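Local coordinates for protein endoglucanase family 5 (Clostridium acetobutylicum ATCC 824, PDB 6PZ7) that probably hydrolyses internal beta-1,4 linkages in cellulose and related plant polysaccharides, as a broad-specificity endoglucanase of glycoside hydrolase subfamily GH5_4, at residues S61-I66 with D103-I108. Numbering follows the deposited sequence.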
ATOM      1  N   SER A  61       9.473   4.164   5.109  1.00  6.29           N
ATOM      2  CA  SER A  61      10.717   4.188   4.340  1.00  6.81           C
ATOM      3  C   SER A  61      11.866   3.944   5.308  1.00  6.74           C
ATOM      4  O   SER A  61      12.051   4.711   6.257  1.00  8.32           O
ATOM      5  CB  SER A  61      10.879   5.520   3.612  1.00  7.60           C
ATOM      6  OG  SER A  61       9.847   5.668   2.631  1.00  7.59           O
ATOM      7  N   TRP A  62      12.569   2.843   5.113  1.00  6.96           N
ATOM      8  CA  TRP A  62      13.593   2.419   6.075  1.00  7.24           C
ATOM      9  C   TRP A  62      14.970   2.961   5.775  1.00  7.43           C
ATOM     10  O   TRP A  62      15.784   3.014   6.699  1.00  8.01           O
ATOM     11  CB  TRP A  62      13.597   0.895   6.144  1.00  6.42           C
ATOM     12  CG  TRP A  62      12.285   0.321   6.588  1.00  6.49           C
ATOM     13  CD1 TRP A  62      11.242  -0.020   5.763  1.00  6.54           C
ATOM     14  CD2 TRP A  62      11.816   0.081   7.929  1.00  6.41           C
ATOM     15  NE1 TRP A  62      10.173  -0.478   6.510  1.00  6.69           N
ATOM     16  CE2 TRP A  62      10.491  -0.418   7.840  1.00  6.10           C
ATOM     17  CE3 TRP A  62      12.373   0.276   9.198  1.00  7.32           C
ATOM     18  CZ2 TRP A  62       9.748  -0.767   8.947  1.00  6.57           C
ATOM     19  CZ3 TRP A  62      11.623  -0.065  10.326  1.00  8.33           C
ATOM     20  CH2 TRP A  62      10.322  -0.571  10.186  1.00  7.59           C
ATOM     21  N   SER A  63      15.221   3.377   4.531  1.00  8.22           N
ATOM     22  CA  SER A  63      16.569   3.661   4.038  0.65  9.66           C
ATOM     23  C   SER A  63      17.391   4.524   4.987  1.00 10.55           C
ATOM     24  O   SER A  63      18.558   4.215   5.263  1.00 12.02           O
ATOM     25  CB  SER A  63      16.456   4.323   2.659  0.65 12.45           C
ATOM     26  OG  SER A  63      17.719   4.426   2.026  0.65 13.68           O
ATOM     27  N   SER A  64      16.839   5.637   5.448  1.00  8.81           N
ATOM     28  CA  SER A  64      17.527   6.613   6.287  0.59 10.74           C
ATOM     29  C   SER A  64      17.811   6.099   7.687  1.00 10.72           C
ATOM     30  O   SER A  64      18.449   6.819   8.468  1.00 14.36           O
ATOM     31  CB  SER A  64      16.698   7.906   6.433  0.59 10.90           C
ATOM     32  OG  SER A  64      16.413   8.494   5.182  0.59 13.19           O
ATOM     33  N   HIS A  65      17.308   4.930   8.032  1.00  8.39           N
ATOM     34  CA  HIS A  65      17.366   4.371   9.375  1.00  9.62           C
ATOM     35  C   HIS A  65      18.122   3.057   9.428  1.00  8.48           C
ATOM     36  O   HIS A  65      18.083   2.392  10.468  1.00 10.75           O
ATOM     37  CB  HIS A  65      15.931   4.191   9.883  1.00  9.07           C
ATOM     38  CG  HIS A  65      15.088   5.394   9.673  1.00  8.79           C
ATOM     39  ND1 HIS A  65      15.231   6.549  10.413  1.00 10.69           N
ATOM     40  CD2 HIS A  65      14.152   5.661   8.737  1.00  9.54           C
ATOM     41  CE1 HIS A  65      14.381   7.459   9.967  1.00 11.39           C
ATOM     42  NE2 HIS A  65      13.720   6.951   8.945  1.00 10.83           N
ATOM     43  N   ILE A  66      18.778   2.673   8.339  1.00  8.26           N
ATOM     44  CA  ILE A  66      19.523   1.425   8.210  1.00  8.70           C
ATOM     45  C   ILE A  66      21.016   1.753   8.233  1.00  8.91           C
ATOM     46  O   ILE A  66      21.493   2.605   7.477  1.00 10.37           O
ATOM     47  CB  ILE A  66      19.155   0.716   6.899  1.00  8.26           C
ATOM     48  CG1 ILE A  66      17.686   0.286   6.903  1.00  9.10           C
ATOM     49  CG2 ILE A  66      20.103  -0.480   6.663  1.00  8.96           C
ATOM     50  CD1 ILE A  66      17.195  -0.086   5.516  1.00  8.93           C
ATOM     51  N   ASP A 103      12.323   2.745  -0.719  1.00  6.91           N
ATOM     52  CA  ASP A 103      13.518   1.942  -0.458  1.00  7.51           C
ATOM     53  C   ASP A 103      14.155   1.455  -1.756  1.00  7.70           C
ATOM     54  O   ASP A 103      14.956   0.515  -1.751  1.00  8.19           O
ATOM     55  CB  ASP A 103      13.171   0.856   0.569  1.00  7.67           C
ATOM     56  CG  ASP A 103      13.079   1.435   1.990  1.00  7.98           C
ATOM     57  OD1 ASP A 103      14.094   1.995   2.421  1.00  9.56           O
ATOM     58  OD2 ASP A 103      12.011   1.324   2.636  1.00  8.54           O
ATOM     59  N   THR A 104      13.803   2.112  -2.880  1.00  8.65           N
ATOM     60  CA  THR A 104      14.384   1.744  -4.177  1.00  8.71           C
ATOM     61  C   THR A 104      15.873   2.018  -4.252  1.00  8.74           C
ATOM     62  O   THR A 104      16.534   1.461  -5.157  1.00 11.00           O
ATOM     63  CB  THR A 104      13.710   2.480  -5.340  1.00  9.90           C
ATOM     64  OG1 THR A 104      13.905   3.875  -5.189  1.00 11.09           O
ATOM     65  CG2 THR A 104      12.206   2.193  -5.408  1.00 11.49           C
ATOM     66  N   SER A 105      16.435   2.820  -3.364  1.00  8.88           N
ATOM     67  CA  SER A 105      17.866   3.090  -3.429  1.00 11.46           C
ATOM     68  C   SER A 105      18.676   1.839  -3.175  1.00 11.86           C
ATOM     69  O   SER A 105      19.814   1.745  -3.669  1.00 13.79           O
ATOM     70  CB  SER A 105      18.249   4.173  -2.417  1.00 13.64           C
ATOM     71  OG  SER A 105      17.960   3.776  -1.099  1.00 15.74           O
ATOM     72  N   TRP A 106      18.153   0.867  -2.391  1.00  9.53           N
ATOM     73  CA  TRP A 106      18.875  -0.338  -2.033  1.00  9.65           C
ATOM     74  C   TRP A 106      18.141  -1.603  -2.455  1.00  8.31           C
ATOM     75  O   TRP A 106      18.741  -2.676  -2.444  1.00 10.37           O
ATOM     76  CB  TRP A 106      19.236  -0.358  -0.529  1.00  9.60           C
ATOM     77  CG  TRP A 106      18.059  -0.300   0.388  1.00  8.69           C
ATOM     78  CD1 TRP A 106      17.446   0.829   0.862  1.00  8.70           C
ATOM     79  CD2 TRP A 106      17.385  -1.401   0.961  1.00  8.29           C
ATOM     80  NE1 TRP A 106      16.412   0.484   1.703  1.00  9.02           N
ATOM     81  CE2 TRP A 106      16.345  -0.884   1.769  1.00  8.76           C
ATOM     82  CE3 TRP A 106      17.528  -2.785   0.854  1.00  9.26           C
ATOM     83  CZ2 TRP A 106      15.477  -1.701   2.473  1.00  9.25           C
ATOM     84  CZ3 TRP A 106      16.665  -3.592   1.572  1.00  8.85           C
ATOM     85  CH2 TRP A 106      15.661  -3.063   2.357  1.00 10.85           C
ATOM     86  N   ILE A 107      16.880  -1.520  -2.873  1.00  8.69           N
ATOM     87  CA  ILE A 107      16.129  -2.638  -3.443  1.00  7.72           C
ATOM     88  C   ILE A 107      16.098  -2.391  -4.947  1.00  7.82           C
ATOM     89  O   ILE A 107      15.344  -1.534  -5.400  1.00  8.63           O
ATOM     90  CB  ILE A 107      14.713  -2.736  -2.872  1.00  7.84           C
ATOM     91  CG1 ILE A 107      14.732  -2.833  -1.346  1.00  7.72           C
ATOM     92  CG2 ILE A 107      13.989  -3.901  -3.492  1.00  9.75           C
ATOM     93  CD1 ILE A 107      13.385  -2.677  -0.684  1.00  9.15           C
ATOM     94  N   ILE A 108      16.910  -3.111  -5.716  1.00  8.30           N
ATOM     95  CA  ILE A 108      17.149  -2.803  -7.131  1.00  8.20           C
ATOM     96  C   ILE A 108      16.909  -4.047  -7.973  1.00  7.60           C
ATOM     97  O   ILE A 108      17.746  -4.939  -7.983  1.00  8.47           O
ATOM     98  CB  ILE A 108      18.539  -2.207  -7.375  1.00 10.08           C
ATOM     99  CG1 ILE A 108      18.818  -1.039  -6.422  1.00 12.10           C
ATOM    100  CG2 ILE A 108      18.636  -1.770  -8.838  1.00 10.97           C
ATOM    101  CD1 ILE A 108      20.311  -0.622  -6.404  1.00 17.36           C
TER
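Asp103 reaches across to the backbone of Trp62 and Ser63 and grips the start of the short 3-10 turn at 63-65. From Asp103 CB the chain leads to CG, which stands anti to the residue's own carbonyl carbon, beside the backbone N (chi1 -76°), and comes within 3.5 Å of Trp62 N. OD2 takes the N-H of Trp62 on its syn lone pair in a nearly straight bond (N to OD2 3.0 Å, 176°). It also accepts from His101 N and lies at the edge of the Trp62 indole, near the ring plane, with CD1 3.5 Å from OD2. OD1 receives a short but bent, weak bond from Ser63 N (2.8 Å to OD1, 118°) and a second weak, bent one from Trp62 N. Trp106 NE1 donates a hydrogen bond to OD1 (2.9 Å) from above the carboxylate plane, the acceptor tilted from the indole plane. This bond ties the Trp106 indole to the same carboxylate. Ile66 CD1 lies 3.8 Å from Trp106 CZ2, the two side chains crossing at about a right angle. In one of two Ser63 conformers, OG lies 3.2 Å from Ser105 OG, a hydrogen bond in which either hydroxyl could donate. The two segments belong to loops following the adjacent parallel strands 55-58 and 95-99 of the TIM barrel; the Trp62 indole, bonded through NE1 to Asn99 O, packs against helices 76-91 and 111-132, while Ile66 and Trp106 both touch Glu120 of helix 111-132.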